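Local coordinates for protein Epf (Streptococcus pyogenes, PDB 4ES8) that acts as a cell-surface adhesin that binds to cells through an N-terminal region combining a carbohydrate-binding module with a fibronectin-like domain, at residues M26-T31 / G38-F43; W32-D37 / Y52-I57; G223-Y226 / N231-L234; D248-F253 / N271-T276. All coordinates share one frame; numbering follows the deposited sequence. Where two conformers were deposited one is given.

Contact 1 of 4, residues M26-T31 / G38-F43. With ACT (acetate ion), chain D.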
# COMPACT_ATOMS: atom_id res chain seq x y z
N MET A 26 -0.96 7.90 2.95
CA MET A 26 -1.35 8.72 1.81
C MET A 26 -0.40 9.86 1.63
O MET A 26 0.18 10.33 2.64
CB MET A 26 -2.73 9.33 2.07
CG MET A 26 -3.84 8.38 1.89
SD MET A 26 -3.91 7.54 0.29
CE MET A 26 -4.01 8.83 -0.74
N ASN A 27 -0.23 10.36 0.41
CA ASN A 27 0.55 11.56 0.17
C ASN A 27 -0.34 12.46 -0.68
O ASN A 27 -0.13 12.59 -1.91
CB ASN A 27 1.93 11.32 -0.43
CG ASN A 27 2.80 12.56 -0.32
OD1 ASN A 27 2.43 13.57 0.32
ND2 ASN A 27 3.99 12.50 -0.91
N PHE A 28 -1.37 13.05 -0.05
CA PHE A 28 -2.37 13.86 -0.74
C PHE A 28 -2.42 15.25 -0.10
O PHE A 28 -3.04 15.41 0.96
CB PHE A 28 -3.75 13.17 -0.70
CG PHE A 28 -4.85 13.96 -1.37
CD1 PHE A 28 -5.04 13.89 -2.75
CD2 PHE A 28 -5.73 14.73 -0.62
CE1 PHE A 28 -6.07 14.62 -3.37
CE2 PHE A 28 -6.76 15.45 -1.24
CZ PHE A 28 -6.92 15.39 -2.62
N LYS A 29 -1.74 16.25 -0.72
CA LYS A 29 -1.74 17.60 -0.16
C LYS A 29 -2.78 18.53 -0.82
O LYS A 29 -2.85 19.71 -0.47
CB LYS A 29 -0.34 18.22 -0.23
CG LYS A 29 0.63 17.60 0.78
CD LYS A 29 0.70 18.39 2.07
CE LYS A 29 1.70 17.78 3.02
NZ LYS A 29 3.10 18.12 2.64
N GLY A 30 -3.57 18.01 -1.76
CA GLY A 30 -4.64 18.77 -2.39
C GLY A 30 -4.14 19.83 -3.35
O GLY A 30 -4.58 20.98 -3.30
N THR A 31 -3.24 19.43 -4.26
CA THR A 31 -2.72 20.39 -5.22
C THR A 31 -2.39 19.74 -6.56
O THR A 31 -1.93 18.57 -6.62
CB THR A 31 -1.44 21.12 -4.65
OG1 THR A 31 -0.99 22.08 -5.60
CG2 THR A 31 -0.28 20.15 -4.31
N GLY A 38 3.26 15.90 -2.45
CA GLY A 38 1.88 15.48 -2.28
C GLY A 38 0.94 15.93 -3.39
O GLY A 38 -0.28 15.85 -3.22
N SER A 39 1.48 16.40 -4.54
CA SER A 39 0.59 16.73 -5.66
C SER A 39 -0.04 15.45 -6.23
O SER A 39 0.50 14.35 -6.01
CB SER A 39 1.33 17.48 -6.78
OG SER A 39 2.38 16.66 -7.27
N SER A 40 -1.18 15.60 -6.94
CA SER A 40 -1.85 14.44 -7.51
C SER A 40 -1.77 14.47 -9.02
O SER A 40 -1.72 15.56 -9.61
CB SER A 40 -3.31 14.39 -7.06
OG SER A 40 -3.39 14.25 -5.65
N GLY A 41 -1.75 13.28 -9.64
CA GLY A 41 -1.74 13.15 -11.10
C GLY A 41 -3.13 13.34 -11.67
O GLY A 41 -4.15 13.09 -11.00
N ARG A 42 -3.18 13.75 -12.93
CA ARG A 42 -4.42 14.06 -13.63
C ARG A 42 -4.20 13.63 -15.08
O ARG A 42 -3.19 14.00 -15.69
CB ARG A 42 -4.74 15.57 -13.49
CG ARG A 42 -3.49 16.45 -13.64
CD ARG A 42 -3.84 17.91 -13.43
NE ARG A 42 -2.65 18.66 -13.03
CZ ARG A 42 -2.00 19.52 -13.82
NH1 ARG A 42 -2.38 19.69 -15.08
NH2 ARG A 42 -0.93 20.16 -13.36
N PHE A 43 -5.09 12.78 -15.59
CA PHE A 43 -4.88 12.17 -16.90
C PHE A 43 -6.17 12.03 -17.66
O PHE A 43 -7.25 12.11 -17.06
CB PHE A 43 -4.33 10.74 -16.70
CG PHE A 43 -3.06 10.63 -15.88
CD1 PHE A 43 -3.11 10.55 -14.49
CD2 PHE A 43 -1.81 10.65 -16.51
CE1 PHE A 43 -1.93 10.46 -13.73
CE2 PHE A 43 -0.63 10.58 -15.75
CZ PHE A 43 -0.70 10.48 -14.37
C ACT D . 0.08 21.91 -16.35
O ACT D . 0.67 21.57 -15.30
OXT ACT D . -0.96 21.42 -16.81
CH3 ACT D . 0.64 23.06 -17.21
O HOH W 1 -1.23 12.71 -4.53
O HOH W 2 -2.78 16.49 -4.06

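Contact 2 of 4, residues W32-D37 / Y52-I57. With ACT (acetate ion), chain D.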
# COMPACT_ATOMS: atom_id res chain seq x y z
N TRP A 32 -2.56 20.55 -7.62
CA TRP A 32 -2.16 20.19 -8.98
C TRP A 32 -0.69 20.61 -9.31
O TRP A 32 -0.17 20.19 -10.34
CB TRP A 32 -3.07 20.82 -10.05
CG TRP A 32 -4.52 20.49 -9.90
CD1 TRP A 32 -5.55 21.38 -9.87
CD2 TRP A 32 -5.12 19.18 -9.93
NE1 TRP A 32 -6.76 20.72 -9.84
CE2 TRP A 32 -6.52 19.36 -9.86
CE3 TRP A 32 -4.60 17.86 -9.98
CZ2 TRP A 32 -7.42 18.29 -9.86
CZ3 TRP A 32 -5.50 16.80 -9.92
CH2 TRP A 32 -6.89 17.01 -9.85
N GLU A 33 -0.09 21.48 -8.47
CA GLU A 33 1.28 21.97 -8.69
C GLU A 33 2.20 20.76 -8.82
O GLU A 33 2.40 20.02 -7.87
CB GLU A 33 1.69 22.91 -7.55
CG GLU A 33 2.99 23.62 -7.90
CD GLU A 33 3.52 24.54 -6.82
OE1 GLU A 33 3.02 24.49 -5.68
OE2 GLU A 33 4.43 25.34 -7.15
N VAL A 34 2.67 20.52 -10.04
CA VAL A 34 3.34 19.28 -10.41
C VAL A 34 4.52 18.94 -9.48
O VAL A 34 4.59 17.80 -9.01
CB VAL A 34 3.74 19.34 -11.91
CG1 VAL A 34 4.59 18.15 -12.33
CG2 VAL A 34 2.51 19.44 -12.80
N SER A 35 5.40 19.91 -9.18
CA SER A 35 6.60 19.75 -8.34
C SER A 35 6.31 19.70 -6.85
O SER A 35 7.19 19.34 -6.06
CB SER A 35 7.57 20.90 -8.60
OG SER A 35 7.10 22.12 -8.03
N ALA A 36 5.10 20.12 -6.45
CA ALA A 36 4.77 20.20 -5.03
C ALA A 36 4.68 18.82 -4.39
O ALA A 36 4.15 17.87 -4.99
CB ALA A 36 3.46 20.94 -4.84
N ASP A 37 5.18 18.73 -3.15
CA ASP A 37 5.10 17.46 -2.45
C ASP A 37 3.61 17.15 -2.22
O ASP A 37 2.81 18.05 -1.95
CB ASP A 37 5.92 17.48 -1.15
CG ASP A 37 5.76 16.28 -0.24
OD1 ASP A 37 5.98 15.12 -0.71
OD2 ASP A 37 5.41 16.48 0.94
N TYR A 52 -3.58 6.28 -21.01
CA TYR A 52 -3.85 7.63 -20.49
C TYR A 52 -2.62 8.51 -20.58
O TYR A 52 -1.50 8.06 -20.32
CB TYR A 52 -4.25 7.54 -19.00
CG TYR A 52 -5.65 7.01 -18.79
CD1 TYR A 52 -5.94 5.66 -18.94
CD2 TYR A 52 -6.69 7.88 -18.46
CE1 TYR A 52 -7.24 5.17 -18.76
CE2 TYR A 52 -7.99 7.41 -18.28
CZ TYR A 52 -8.26 6.06 -18.46
OH TYR A 52 -9.54 5.58 -18.27
N VAL A 53 -2.85 9.79 -20.87
CA VAL A 53 -1.80 10.79 -20.90
C VAL A 53 -2.17 11.95 -19.97
O VAL A 53 -3.31 12.04 -19.51
CB VAL A 53 -1.52 11.32 -22.32
CG1 VAL A 53 -1.13 10.19 -23.27
CG2 VAL A 53 -2.71 12.13 -22.85
N PHE A 54 -1.21 12.81 -19.68
CA PHE A 54 -1.38 13.87 -18.69
C PHE A 54 -2.40 14.92 -19.15
O PHE A 54 -2.39 15.33 -20.31
CB PHE A 54 -0.02 14.49 -18.36
CG PHE A 54 -0.03 15.41 -17.16
CD1 PHE A 54 0.02 14.89 -15.88
CD2 PHE A 54 -0.04 16.79 -17.32
CE1 PHE A 54 0.03 15.74 -14.76
CE2 PHE A 54 0.01 17.64 -16.21
CZ PHE A 54 0.04 17.11 -14.94
N HIS A 55 -3.28 15.33 -18.22
CA HIS A 55 -4.38 16.27 -18.45
C HIS A 55 -3.91 17.68 -18.13
O HIS A 55 -4.01 18.16 -16.99
CB HIS A 55 -5.57 15.86 -17.57
CG HIS A 55 -6.82 16.69 -17.66
ND1 HIS A 55 -6.87 18.02 -17.23
CD2 HIS A 55 -8.07 16.31 -18.05
CE1 HIS A 55 -8.14 18.40 -17.40
NE2 HIS A 55 -8.90 17.42 -17.87
N LEU A 56 -3.38 18.36 -19.16
CA LEU A 56 -2.87 19.72 -18.97
C LEU A 56 -3.97 20.71 -18.62
O LEU A 56 -5.12 20.54 -19.03
CB LEU A 56 -2.13 20.21 -20.22
CG LEU A 56 -0.99 19.34 -20.71
CD1 LEU A 56 -0.67 19.65 -22.16
CD2 LEU A 56 0.25 19.47 -19.82
N ILE A 57 -3.63 21.72 -17.81
CA ILE A 57 -4.54 22.79 -17.45
C ILE A 57 -3.76 24.09 -17.74
O ILE A 57 -2.53 24.01 -17.93
CB ILE A 57 -5.09 22.69 -16.01
CG1 ILE A 57 -3.95 22.83 -14.98
CG2 ILE A 57 -5.88 21.35 -15.86
CD1 ILE A 57 -4.34 22.69 -13.50
C ACT D . 0.08 21.91 -16.35
O ACT D . 0.67 21.57 -15.30
OXT ACT D . -0.96 21.42 -16.81
CH3 ACT D . 0.64 23.06 -17.21

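Contact 3 of 4, residues G223-Y226 / N231-L234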
# COMPACT_ATOMS: atom_id res chain seq x y z
N GLY A 223 12.87 -22.93 15.83
CA GLY A 223 13.92 -22.20 16.51
C GLY A 223 15.03 -23.16 16.88
O GLY A 223 14.75 -24.31 17.24
N VAL A 224 16.29 -22.71 16.75
CA VAL A 224 17.45 -23.55 17.11
C VAL A 224 18.30 -22.77 18.10
O VAL A 224 18.79 -21.68 17.80
CB VAL A 224 18.25 -24.00 15.86
CG1 VAL A 224 19.57 -24.68 16.26
CG2 VAL A 224 17.42 -24.93 14.98
N ALA A 225 18.45 -23.34 19.32
CA ALA A 225 19.25 -22.77 20.38
C ALA A 225 19.90 -23.91 21.14
O ALA A 225 19.24 -24.91 21.42
CB ALA A 225 18.39 -21.94 21.33
N TYR A 226 21.18 -23.75 21.46
CA TYR A 226 21.93 -24.75 22.22
C TYR A 226 22.53 -24.11 23.46
O TYR A 226 22.97 -22.96 23.41
CB TYR A 226 23.03 -25.40 21.35
CG TYR A 226 22.55 -25.98 20.03
CD1 TYR A 226 21.53 -26.93 19.99
CD2 TYR A 226 23.15 -25.62 18.83
CE1 TYR A 226 21.10 -27.48 18.78
CE2 TYR A 226 22.75 -26.18 17.62
CZ TYR A 226 21.73 -27.11 17.60
OH TYR A 226 21.31 -27.64 16.41
N ASN A 231 24.67 -18.05 19.38
CA ASN A 231 23.95 -18.00 18.11
C ASN A 231 22.61 -18.74 18.18
O ASN A 231 22.59 -19.96 18.34
CB ASN A 231 24.83 -18.58 16.99
CG ASN A 231 26.27 -18.12 17.04
OD1 ASN A 231 26.58 -16.92 16.99
ND2 ASN A 231 27.19 -19.06 17.15
N VAL A 232 21.50 -17.99 18.02
CA VAL A 232 20.15 -18.55 17.99
C VAL A 232 19.68 -18.39 16.55
O VAL A 232 19.85 -17.31 15.98
CB VAL A 232 19.20 -17.86 19.01
CG1 VAL A 232 17.77 -18.37 18.86
CG2 VAL A 232 19.69 -18.04 20.45
N GLN A 233 19.12 -19.44 15.96
CA GLN A 233 18.66 -19.38 14.57
C GLN A 233 17.16 -19.54 14.53
O GLN A 233 16.63 -20.57 14.96
CB GLN A 233 19.35 -20.45 13.71
CG GLN A 233 20.86 -20.21 13.53
CD GLN A 233 21.48 -21.19 12.56
OE1 GLN A 233 20.97 -22.29 12.31
NE2 GLN A 233 22.63 -20.80 12.01
N LEU A 234 16.45 -18.53 14.00
CA LEU A 234 14.99 -18.61 13.91
C LEU A 234 14.54 -18.68 12.47
O LEU A 234 14.89 -17.80 11.68
CB LEU A 234 14.34 -17.40 14.58
CG LEU A 234 14.70 -17.14 16.05
CD1 LEU A 234 13.96 -15.95 16.55
CD2 LEU A 234 14.34 -18.35 16.97
O HOH W 3 22.06 -21.03 20.91

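Contact 4 of 4, residues D248-F253 / N271-T276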
# COMPACT_ATOMS: atom_id res chain seq x y z
N ASP A 248 9.36 -6.90 10.42
CA ASP A 248 8.93 -7.69 11.58
C ASP A 248 9.96 -7.56 12.69
O ASP A 248 11.17 -7.71 12.45
CB ASP A 248 8.75 -9.16 11.19
CG ASP A 248 7.53 -9.45 10.33
OD1 ASP A 248 6.96 -8.48 9.77
OD2 ASP A 248 7.16 -10.62 10.22
N GLU A 249 9.47 -7.28 13.90
CA GLU A 249 10.29 -7.15 15.09
C GLU A 249 10.20 -8.44 15.89
O GLU A 249 9.12 -8.76 16.39
CB GLU A 249 9.81 -5.95 15.93
CG GLU A 249 10.59 -5.78 17.22
CD GLU A 249 9.94 -4.86 18.23
OE1 GLU A 249 8.95 -5.27 18.88
OE2 GLU A 249 10.43 -3.72 18.37
N ILE A 250 11.31 -9.18 15.98
CA ILE A 250 11.34 -10.45 16.72
C ILE A 250 11.85 -10.23 18.14
O ILE A 250 12.98 -9.75 18.30
CB ILE A 250 12.23 -11.50 15.99
CG1 ILE A 250 11.76 -11.74 14.53
CG2 ILE A 250 12.25 -12.81 16.80
CD1 ILE A 250 12.79 -12.48 13.69
N SER A 251 11.07 -10.61 19.15
CA SER A 251 11.50 -10.55 20.56
C SER A 251 11.68 -11.97 21.06
O SER A 251 10.79 -12.80 20.87
CB SER A 251 10.48 -9.80 21.40
OG SER A 251 10.44 -8.45 20.99
N LEU A 252 12.86 -12.27 21.63
CA LEU A 252 13.18 -13.62 22.16
C LEU A 252 13.28 -13.54 23.66
O LEU A 252 13.98 -12.67 24.17
CB LEU A 252 14.51 -14.10 21.56
CG LEU A 252 15.05 -15.43 22.08
CD1 LEU A 252 14.18 -16.59 21.58
CD2 LEU A 252 16.50 -15.65 21.59
N PHE A 253 12.58 -14.44 24.36
CA PHE A 253 12.55 -14.43 25.84
C PHE A 253 12.93 -15.78 26.38
O PHE A 253 12.70 -16.79 25.72
CB PHE A 253 11.13 -14.15 26.35
CG PHE A 253 10.46 -12.89 25.86
CD1 PHE A 253 9.86 -12.85 24.60
CD2 PHE A 253 10.32 -11.79 26.69
CE1 PHE A 253 9.21 -11.70 24.16
CE2 PHE A 253 9.66 -10.64 26.26
CZ PHE A 253 9.12 -10.60 24.99
N ASN A 271 16.09 -16.78 5.65
CA ASN A 271 16.13 -17.73 6.76
C ASN A 271 17.50 -18.45 6.78
O ASN A 271 18.05 -18.74 5.72
CB ASN A 271 15.01 -18.75 6.65
CG ASN A 271 13.69 -18.24 7.14
OD1 ASN A 271 13.61 -17.48 8.11
ND2 ASN A 271 12.61 -18.69 6.50
N PRO A 272 18.06 -18.73 7.98
CA PRO A 272 17.51 -18.41 9.30
C PRO A 272 17.88 -16.99 9.74
O PRO A 272 18.94 -16.45 9.37
CB PRO A 272 18.17 -19.46 10.20
CG PRO A 272 19.53 -19.67 9.58
CD PRO A 272 19.36 -19.43 8.08
N ILE A 273 17.00 -16.39 10.54
CA ILE A 273 17.25 -15.09 11.13
C ILE A 273 18.12 -15.35 12.35
O ILE A 273 17.72 -16.12 13.22
CB ILE A 273 15.93 -14.34 11.51
CG1 ILE A 273 14.90 -14.31 10.34
CG2 ILE A 273 16.22 -12.97 12.11
CD1 ILE A 273 15.32 -13.64 8.98
N SER A 274 19.28 -14.72 12.40
CA SER A 274 20.18 -14.93 13.53
C SER A 274 19.96 -13.91 14.62
O SER A 274 19.76 -12.72 14.35
CB SER A 274 21.64 -14.89 13.08
OG SER A 274 21.89 -15.93 12.15
N ILE A 275 19.95 -14.40 15.85
CA ILE A 275 19.89 -13.60 17.06
C ILE A 275 21.16 -13.96 17.85
O ILE A 275 21.44 -15.15 18.02
CB ILE A 275 18.57 -13.82 17.85
CG1 ILE A 275 17.36 -13.29 17.04
CG2 ILE A 275 18.65 -13.15 19.24
CD1 ILE A 275 15.98 -13.35 17.73
N THR A 276 21.93 -12.96 18.26
CA THR A 276 23.14 -13.18 19.04
C THR A 276 22.87 -12.82 20.49
O THR A 276 22.58 -11.67 20.80
CB THR A 276 24.34 -12.40 18.47
OG1 THR A 276 24.48 -12.70 17.08
CG2 THR A 276 25.65 -12.70 19.21

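Contact 1 of 4, residues M26-T31 / G38-F43
Lys29 and Thr31 bond through their main chains to Gly38 and Ser40, closing the base of a loop in the beta-sandwich of the carbohydrate-binding-module-like part of Epf. Lys29 N gives an almost straight bond to Gly38 O (2.9 Å), and Ser40 N meets Thr31 O at 3.1 Å nearly end-on, with a C=O...N angle of 172°. The same Thr31 oxygen also takes a CA-H contact from Ser39.

Side chains fill in around this backbone frame. Asn27 OD1 comes within 3.3 Å of Gly38 CA, and Lys29 CG covers the same glycine, whose positive phi is one that glycine readily adopts. With CG anti to the backbone N (chi1 179°), Phe28 swings its ring so that CD1 lies 3.4 Å from Ser40 OG, an oblique approach, while Gly30 N stands over the centre of one ring face. Strands 76-80 and 97-105 flank this ring through Ile80 and Val103.

Two waters extend the polar network. Ser40 OG donates to water 1, which in turn donates to Asn27 O and Ser39 O, and the same hydroxyl accepts from water 2, which also donates to Gly38 O and accepts from Thr31 N. Further out, Asp37 OD1 accepts from Asn27 ND2, helping to fix the amide that lies against Gly38. Beyond the loop, Arg42, positioned by bonds from NH1 to His55 O and NH2 to Trp32 O, grips an acetate, probably from the crystallisation liquor, edge-on: NH1 to OXT at 2.8 Å and NH2 to O at 2.9 Å.

Contact 2 of 4, residues W32-D37 / Y52-I57
Ile57 reaches over to Trp32 with its CD1 methyl. Its CB points toward the loop 32-37. CG2 branches off to the in-plane edge of the neighbouring His55 ring. CG1, lying between the backbone N and the carbonyl carbon (chi1 64°), passes 3.8 Å from acetate OXT. An extended chi2 then carries CD1 to Trp32, where it touches CD1 of the indole at 4.0 Å and Trp32 CB at 4.1 Å; the two side chains cross at about a right angle.

A second apolar touch joins Val34 CG2 to Phe54 CZ, again at 4.0 Å, with the methyl oblique to the ring. Beside it sits the acetate ion. Ile57 N gives the ion's OXT a polar partner from 52-57 (2.9 Å, nearly straight), while Val34 CG2, 3.8 Å from its O, and the edge of the Phe54 ring border it with carbon.

The loop is shaped by a type I turn from Glu33 to Ala36, closed by Ala36 N to Glu33 O. It packs against the end of strand 51-54. Arg42 of strand 41-46 lies between the two touches, against Val34, Phe54 and Ile57, with Ile78 of strand 76-80 touching Trp32 and Ile57.

Contact 3 of 4, residues G223-Y226 / N231-L234
Val224 and Gln233 pair antiparallel in the beta hairpin of strands 219-224 and 231-237. Asn231, at the turn end, is linked to the partner through water 3, which accepts from Tyr226 N at 2.9 Å and lies 2.8 Å from Asn231 O.

Val232 follows, its CA making a CA-H...O contact with Val224 O. CG1, anti to the backbone N (chi1 175°), lies 3.6 Å from that same oxygen, and CG2 packs on Ala225 CB at 4.2 Å.

Gln233 forms the hydrogen-bonded pair with Val224: Gln233 N donates to Val224 O (2.9 Å), and Val224 N returns a bond to Gln233 O (2.8 Å). Their side chains leave on one face of the sheet, the two CB atoms 4.3 Å apart.

Leu234 makes the non-hydrogen-bonded pair with Gly223. It projects to the other face, and its CD2 bends back to lie 3.9 Å from Gly223 CA, against the bare CA of the glycine.

The hairpin belongs to the three-stranded sheet of the fibronectin-like domain, with strand 273-276 bonded along the far side of strand 231-237. Ala225, Val232 and Leu234 face Phe309 of strand 307-310 in the opposing sheet, and Leu234 also touches Ile250 of strand 248-253.

Contact 4 of 4, residues D248-F253 / N271-T276
Ile250 and Leu252 meet Ile273 and Ile275 without any flat group between them: the faces and edges of rings and amides play no part, and the contact is made by aliphatic branches alone. The ring of Phe253 instead takes part in a cation-pi interaction with Lys292.

Two branches of Ile250 work separately. CG1 stands anti to the carbonyl carbon (chi1 -56°) and continues extended, so that CD1 reaches the CG2 methyl of Ile273 at 3.8 Å. The shorter CG2 branch meets the tip of Ile275, CD1, at 3.9 Å. Ile275 is extended as well, and its CD1 also comes 4.2 Å from Leu252 CB, so this methyl rests against two residues of the facing strand. Its other branch, CG2, touches Leu252 CD2 at 4.0 Å. All three pairs of side chains are inclined to one another, and all four residues are buried.

The spacing is that of face-to-face sheets in a beta-sandwich, not of neighbouring strands: the axes of 248-253 and 273-276 pass 9.8 Å apart and cross at -47°. Strand 273-276 is an edge strand of the three-stranded sheet, bordered by 231-237, while 248-253 lies inside the four-stranded sheet between 259-264 and 290-297. Leu234 from the first sheet, and Val263 and Val293 from the second, add their side chains to this hydrophobic layer of the fibronectin-like domain.

Overall arrangement
The four contacts fall into two pairs on opposite sides of the chain's centre. Contacts 1 and 2, with centres 9 Å apart, interleave along the chain and share the acetate; neighbouring strands 41-46 and 51-54 tie them into one sheet of the carbohydrate-binding-module part. Contacts 3 and 4 come later, one after the other, also 9 Å apart. Strand 231-237 of contact 3 is bonded to strand 273-276 of contact 4, whose other strand lies in the facing sheet. Between the pairs the centres are 39 to 53 Å apart and nothing touches, consistent with two beta-sandwich units, each with its own core, strung along an elongated adhesin.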